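Local coordinates for RIM-binding protein, isoform F (Drosophila melanogaster, PDB 4Z8A), which binds, through this SH3 domain, a peptide derived from the calcium channel Cacophony, and probably works as a scaffold at synaptic active zones, at residues A[14-26]-A[63-75]. Numbering follows the deposited sequence. Where two conformers were deposited one is given.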
loop_
_atom_site.group_PDB
_atom_site.type_symbol
_atom_site.label_atom_id
_atom_site.label_comp_id
_atom_site.label_asym_id
_atom_site.label_seq_id
_atom_site.Cartn_x
_atom_site.Cartn_y
_atom_site.Cartn_z
ATOM N N ARG A 14 -7.574 6.128 -5.180
ATOM C CA ARG A 14 -8.178 5.365 -4.102
ATOM C C ARG A 14 -8.017 3.881 -4.423
ATOM O O ARG A 14 -8.223 3.432 -5.562
ATOM C CB ARG A 14 -9.645 5.779 -3.865
ATOM C CG ARG A 14 -10.650 5.454 -4.913
ATOM C CD ARG A 14 -12.076 5.993 -4.506
ATOM N NE ARG A 14 -12.215 7.446 -4.654
ATOM C CZ ARG A 14 -12.995 8.046 -5.556
ATOM N NH1 ARG A 14 -13.728 7.327 -6.409
ATOM N NH2 ARG A 14 -13.052 9.372 -5.614
ATOM N N MET A 15 -7.594 3.130 -3.414
ATOM C CA MET A 15 -7.294 1.721 -3.600
ATOM C C MET A 15 -7.996 0.859 -2.563
ATOM O O MET A 15 -7.911 1.118 -1.366
ATOM C CB MET A 15 -5.787 1.491 -3.535
ATOM C CG MET A 15 -5.026 2.185 -4.655
ATOM S SD MET A 15 -3.345 1.578 -4.878
ATOM C CE MET A 15 -3.689 -0.005 -5.677
ATOM N N ILE A 16 -8.673 -0.173 -3.039
ATOM C CA ILE A 16 -9.411 -1.096 -2.198
ATOM C C ILE A 16 -8.497 -2.180 -1.606
ATOM O O ILE A 16 -7.776 -2.883 -2.337
ATOM C CB ILE A 16 -10.525 -1.803 -3.012
ATOM C CG1 ILE A 16 -11.433 -0.787 -3.700
ATOM C CG2 ILE A 16 -11.336 -2.722 -2.130
ATOM C CD1 ILE A 16 -12.311 -1.453 -4.784
ATOM N N ALA A 17 -8.557 -2.339 -0.290
ATOM C CA ALA A 17 -7.851 -3.428 0.380
ATOM C C ALA A 17 -8.571 -4.733 0.142
ATOM O O ALA A 17 -9.755 -4.835 0.401
ATOM C CB ALA A 17 -7.737 -3.142 1.898
ATOM N N LEU A 18 -7.840 -5.734 -0.364
ATOM C CA LEU A 18 -8.410 -7.044 -0.662
ATOM C C LEU A 18 -8.165 -8.082 0.421
ATOM O O LEU A 18 -8.782 -9.157 0.418
ATOM C CB LEU A 18 -7.836 -7.568 -1.996
ATOM C CG LEU A 18 -8.260 -6.724 -3.203
ATOM C CD1 LEU A 18 -7.622 -7.277 -4.480
ATOM C CD2 LEU A 18 -9.789 -6.706 -3.355
ATOM N N TYR A 19 -7.270 -7.753 1.356
ATOM C CA TYR A 19 -6.867 -8.663 2.422
ATOM C C TYR A 19 -6.574 -7.866 3.682
ATOM O O TYR A 19 -6.124 -6.716 3.582
ATOM C CB TYR A 19 -5.606 -9.450 2.019
ATOM C CG TYR A 19 -5.811 -10.243 0.755
ATOM C CD1 TYR A 19 -6.362 -11.526 0.798
ATOM C CD2 TYR A 19 -5.498 -9.704 -0.483
ATOM C CE1 TYR A 19 -6.583 -12.268 -0.389
ATOM C CE2 TYR A 19 -5.720 -10.433 -1.659
ATOM C CZ TYR A 19 -6.250 -11.708 -1.599
ATOM O OH TYR A 19 -6.452 -12.395 -2.784
ATOM N N ASP A 20 -6.794 -8.479 4.846
ATOM C CA ASP A 20 -6.462 -7.811 6.115
ATOM C C ASP A 20 -4.964 -7.655 6.224
ATOM O O ASP A 20 -4.235 -8.580 5.854
ATOM C CB ASP A 20 -6.950 -8.610 7.308
ATOM C CG ASP A 20 -8.450 -8.706 7.379
ATOM O OD1 ASP A 20 -9.152 -7.998 6.633
ATOM O OD2 ASP A 20 -8.935 -9.510 8.191
ATOM N N TYR A 21 -4.498 -6.522 6.765
ATOM C CA TYR A 21 -3.074 -6.350 7.046
ATOM C C TYR A 21 -2.798 -5.716 8.401
ATOM O O TYR A 21 -3.127 -4.559 8.628
ATOM C CB TYR A 21 -2.405 -5.494 5.971
ATOM C CG TYR A 21 -0.890 -5.439 6.050
ATOM C CD1 TYR A 21 -0.121 -6.563 5.747
ATOM C CD2 TYR A 21 -0.227 -4.252 6.354
ATOM C CE1 TYR A 21 1.265 -6.524 5.788
ATOM C CE2 TYR A 21 1.173 -4.197 6.379
ATOM C CZ TYR A 21 1.906 -5.338 6.104
ATOM O OH TYR A 21 3.267 -5.317 6.118
ATOM N N ASP A 22 -2.184 -6.500 9.280
ATOM C CA ASP A 22 -1.634 -6.003 10.536
ATOM C C ASP A 22 -0.129 -6.215 10.481
ATOM O O ASP A 22 0.340 -7.350 10.464
ATOM C CB ASP A 22 -2.264 -6.735 11.719
ATOM C CG ASP A 22 -1.811 -6.185 13.065
ATOM O OD1 ASP A 22 -0.867 -5.366 13.100
ATOM O OD2 ASP A 22 -2.409 -6.573 14.086
ATOM N N PRO A 23 0.632 -5.126 10.420
ATOM C CA PRO A 23 2.082 -5.223 10.253
ATOM C C PRO A 23 2.712 -6.114 11.316
ATOM O O PRO A 23 3.678 -6.792 11.006
ATOM C CB PRO A 23 2.555 -3.771 10.393
ATOM C CG PRO A 23 1.341 -2.945 10.054
ATOM C CD PRO A 23 0.156 -3.731 10.464
ATOM N N GLN A 24 2.179 -6.138 12.539
ATOM C CA GLN A 24 2.757 -6.978 13.600
ATOM C C GLN A 24 2.590 -8.456 13.316
ATOM O O GLN A 24 3.362 -9.292 13.796
ATOM C CB GLN A 24 2.125 -6.667 14.953
ATOM C CG GLN A 24 2.529 -5.355 15.517
ATOM C CD GLN A 24 2.269 -5.252 17.007
ATOM O OE1 GLN A 24 2.698 -6.102 17.790
ATOM N NE2 GLN A 24 1.563 -4.202 17.407
ATOM N N GLU A 25 1.570 -8.794 12.539
ATOM C CA GLU A 25 1.321 -10.198 12.210
ATOM C C GLU A 25 1.964 -10.636 10.902
ATOM O O GLU A 25 2.271 -11.813 10.716
ATOM C CB GLU A 25 -0.174 -10.469 12.111
ATOM C CG GLU A 25 -0.900 -10.389 13.413
ATOM C CD GLU A 25 -2.401 -10.395 13.246
ATOM O OE1 GLU A 25 -2.879 -10.748 12.140
ATOM O OE2 GLU A 25 -3.098 -10.049 14.226
ATOM N N LEU A 26 2.129 -9.702 9.975
ATOM C CA LEU A 26 2.455 -10.075 8.615
ATOM C C LEU A 26 3.674 -9.400 7.997
ATOM O O LEU A 26 4.191 -9.869 6.986
ATOM C CB LEU A 26 1.233 -9.792 7.727
ATOM C CG LEU A 26 0.009 -10.652 8.038
ATOM C CD1 LEU A 26 -1.132 -10.326 7.079
ATOM C CD2 LEU A 26 0.354 -12.125 7.934
ATOM N N GLY A 63 -7.660 8.931 9.293
ATOM C CA GLY A 63 -6.891 9.874 10.085
ATOM C C GLY A 63 -5.453 9.471 10.354
ATOM O O GLY A 63 -4.693 10.240 10.930
ATOM N N VAL A 64 -5.081 8.264 9.941
ATOM C CA VAL A 64 -3.719 7.743 10.121
ATOM C C VAL A 64 -3.025 7.597 8.765
ATOM O O VAL A 64 -3.655 7.169 7.805
ATOM C CB VAL A 64 -3.732 6.375 10.819
ATOM C CG1 VAL A 64 -2.332 5.968 11.226
ATOM C CG2 VAL A 64 -4.659 6.385 12.029
ATOM N N ARG A 65 -1.748 7.972 8.687
ATOM C CA ARG A 65 -0.958 7.837 7.466
ATOM C C ARG A 65 0.190 6.850 7.656
ATOM O O ARG A 65 0.767 6.768 8.734
ATOM C CB ARG A 65 -0.419 9.198 7.033
ATOM C CG ARG A 65 -1.532 10.141 6.674
ATOM C CD ARG A 65 -1.067 11.539 6.391
ATOM N NE ARG A 65 -2.229 12.423 6.370
ATOM C CZ ARG A 65 -2.919 12.730 5.275
ATOM N NH1 ARG A 65 -2.562 12.238 4.092
ATOM N NH2 ARG A 65 -3.966 13.534 5.364
ATOM N N GLY A 66 0.505 6.082 6.619
ATOM C CA GLY A 66 1.626 5.164 6.701
ATOM C C GLY A 66 1.774 4.372 5.432
ATOM O O GLY A 66 0.902 4.417 4.559
ATOM N N LEU A 67 2.855 3.597 5.355
ATOM C CA LEU A 67 3.125 2.795 4.180
ATOM C C LEU A 67 2.228 1.555 4.146
ATOM O O LEU A 67 1.982 0.916 5.169
ATOM C CB LEU A 67 4.604 2.388 4.150
ATOM C CG LEU A 67 5.611 3.541 4.050
ATOM C CD1 LEU A 67 7.039 3.010 4.170
ATOM C CD2 LEU A 67 5.449 4.322 2.756
ATOM N N VAL A 68 1.761 1.221 2.946
ATOM C CA VAL A 68 0.913 0.046 2.731
ATOM C C VAL A 68 1.485 -0.836 1.612
ATOM O O VAL A 68 1.979 -0.336 0.603
ATOM C CB VAL A 68 -0.536 0.463 2.395
ATOM C CG1 VAL A 68 -1.116 1.290 3.516
ATOM C CG2 VAL A 68 -0.577 1.253 1.120
ATOM N N PRO A 69 1.455 -2.159 1.810
ATOM C CA PRO A 69 1.999 -3.084 0.802
ATOM C C PRO A 69 1.110 -3.168 -0.445
ATOM O O PRO A 69 -0.062 -3.506 -0.339
ATOM C CB PRO A 69 2.023 -4.437 1.531
ATOM C CG PRO A 69 0.943 -4.360 2.527
ATOM C CD PRO A 69 0.849 -2.867 2.952
ATOM N N SER A 70 1.676 -2.862 -1.604
ATOM C CA SER A 70 0.896 -2.793 -2.838
ATOM C C SER A 70 0.193 -4.109 -3.150
ATOM O O SER A 70 -0.871 -4.117 -3.761
ATOM C CB SER A 70 1.801 -2.392 -3.999
ATOM O OG SER A 70 2.866 -3.331 -4.159
ATOM N N ASN A 71 0.773 -5.228 -2.712
ATOM C CA ASN A 71 0.252 -6.518 -3.096
ATOM C C ASN A 71 -0.961 -6.939 -2.275
ATOM O O ASN A 71 -1.526 -7.979 -2.538
ATOM C CB ASN A 71 1.355 -7.599 -3.075
ATOM C CG ASN A 71 2.062 -7.733 -1.739
ATOM O OD1 ASN A 71 2.083 -6.815 -0.928
ATOM N ND2 ASN A 71 2.675 -8.906 -1.516
ATOM N N PHE A 72 -1.400 -6.099 -1.330
ATOM C CA PHE A 72 -2.607 -6.385 -0.574
ATOM C C PHE A 72 -3.812 -5.597 -1.108
ATOM O O PHE A 72 -4.918 -5.743 -0.604
ATOM C CB PHE A 72 -2.408 -6.071 0.918
ATOM C CG PHE A 72 -1.790 -7.204 1.694
ATOM C CD1 PHE A 72 -0.525 -7.652 1.376
ATOM C CD2 PHE A 72 -2.468 -7.786 2.755
ATOM C CE1 PHE A 72 0.056 -8.712 2.073
ATOM C CE2 PHE A 72 -1.893 -8.833 3.472
ATOM C CZ PHE A 72 -0.632 -9.299 3.123
ATOM N N LEU A 73 -3.565 -4.755 -2.107
ATOM C CA LEU A 73 -4.579 -3.836 -2.644
ATOM C C LEU A 73 -5.002 -4.252 -4.031
ATOM O O LEU A 73 -4.271 -4.967 -4.707
ATOM C CB LEU A 73 -4.027 -2.410 -2.704
ATOM C CG LEU A 73 -3.408 -1.959 -1.381
ATOM C CD1 LEU A 73 -2.822 -0.557 -1.552
ATOM C CD2 LEU A 73 -4.417 -1.982 -0.226
ATOM N N ALA A 74 -6.167 -3.770 -4.468
ATOM C CA ALA A 74 -6.670 -4.113 -5.793
ATOM C C ALA A 74 -6.046 -3.228 -6.860
ATOM O O ALA A 74 -6.326 -2.039 -6.919
ATOM C CB ALA A 74 -8.182 -3.988 -5.829
ATOM N N ASP A 75 -5.204 -3.801 -7.710
ATOM C CA ASP A 75 -4.754 -3.049 -8.864
ATOM C C ASP A 75 -5.469 -3.576 -10.097
ATOM O O ASP A 75 -5.578 -2.843 -11.087
ATOM C CB ASP A 75 -3.233 -3.120 -9.031
ATOM C CG ASP A 75 -2.731 -4.527 -9.334
ATOM O OD1 ASP A 75 -3.412 -5.498 -8.949
ATOM O OD2 ASP A 75 -1.643 -4.650 -9.946
ATOM O OXT ASP A 75 -5.958 -4.715 -10.084
HETATM O O HOH W 1 -8.281 -0.373 -5.942
#
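Phe-72 presents one face to Tyr-21, while Asp-20 O meets its edge, 3.4 Å from Phe-72 CE2, forming the tightly packed part of this contact. The edge of Tyr-21 points at the face of Phe-72 in a T-shaped stack, centroids 5.0 Å apart and planes at 64°. Tyr-21 has CG anti to its own N (chi1 -171°), which turns one face of the ring to Pro-69: Pro-69 CG sits 3.7 Å from the Tyr-21 centroid, almost on the ring normal, a CH-pi contact. The compact, rigid proline ring offers its CG and CD hydrogens to that face. Tyr-21 is buried, and its OH is satisfied by a hydrogen bond with the Glu-36 carboxylate, so a tyrosine suits the place. Residues 17-21 form the ALYDY motif of SH3 domains: Tyr-21 packs inward, whereas Tyr-19, its CB 3.6 Å from Phe-72 CD2, bonds the bound peptide's backbone through its OH.

Beside this aromatic cluster the backbones pair as a single bridge at Ala-17 and Leu-73. Leu-18 N donates to Phe-72 O over 2.9 Å, and Ala-74 N to Ile-16 O over 2.8 Å. Small Ala-17 lets Leu-73 CD2 lie against its CA, and flexible Met-15, bent at chi3 (75°), brings CE within 3.8 Å of Leu-73 CB.

The side at Leu-18 and Ala-74 is more open to solvent, though still close: Leu-18 CD1 lies 3.6 Å from Ala-74 CB, and a water accepts from Ile-16 N and donates to Ala-74 O.

Such pairing closes an SH3 barrel, joining strand 12-16 to the chain after the 3-10 turn 70-72. Strands 12-16 and 64-69 edge the sheet, with 44-48 and 56-61 between them, where Met-15 also touches Val-47 and Tyr-57.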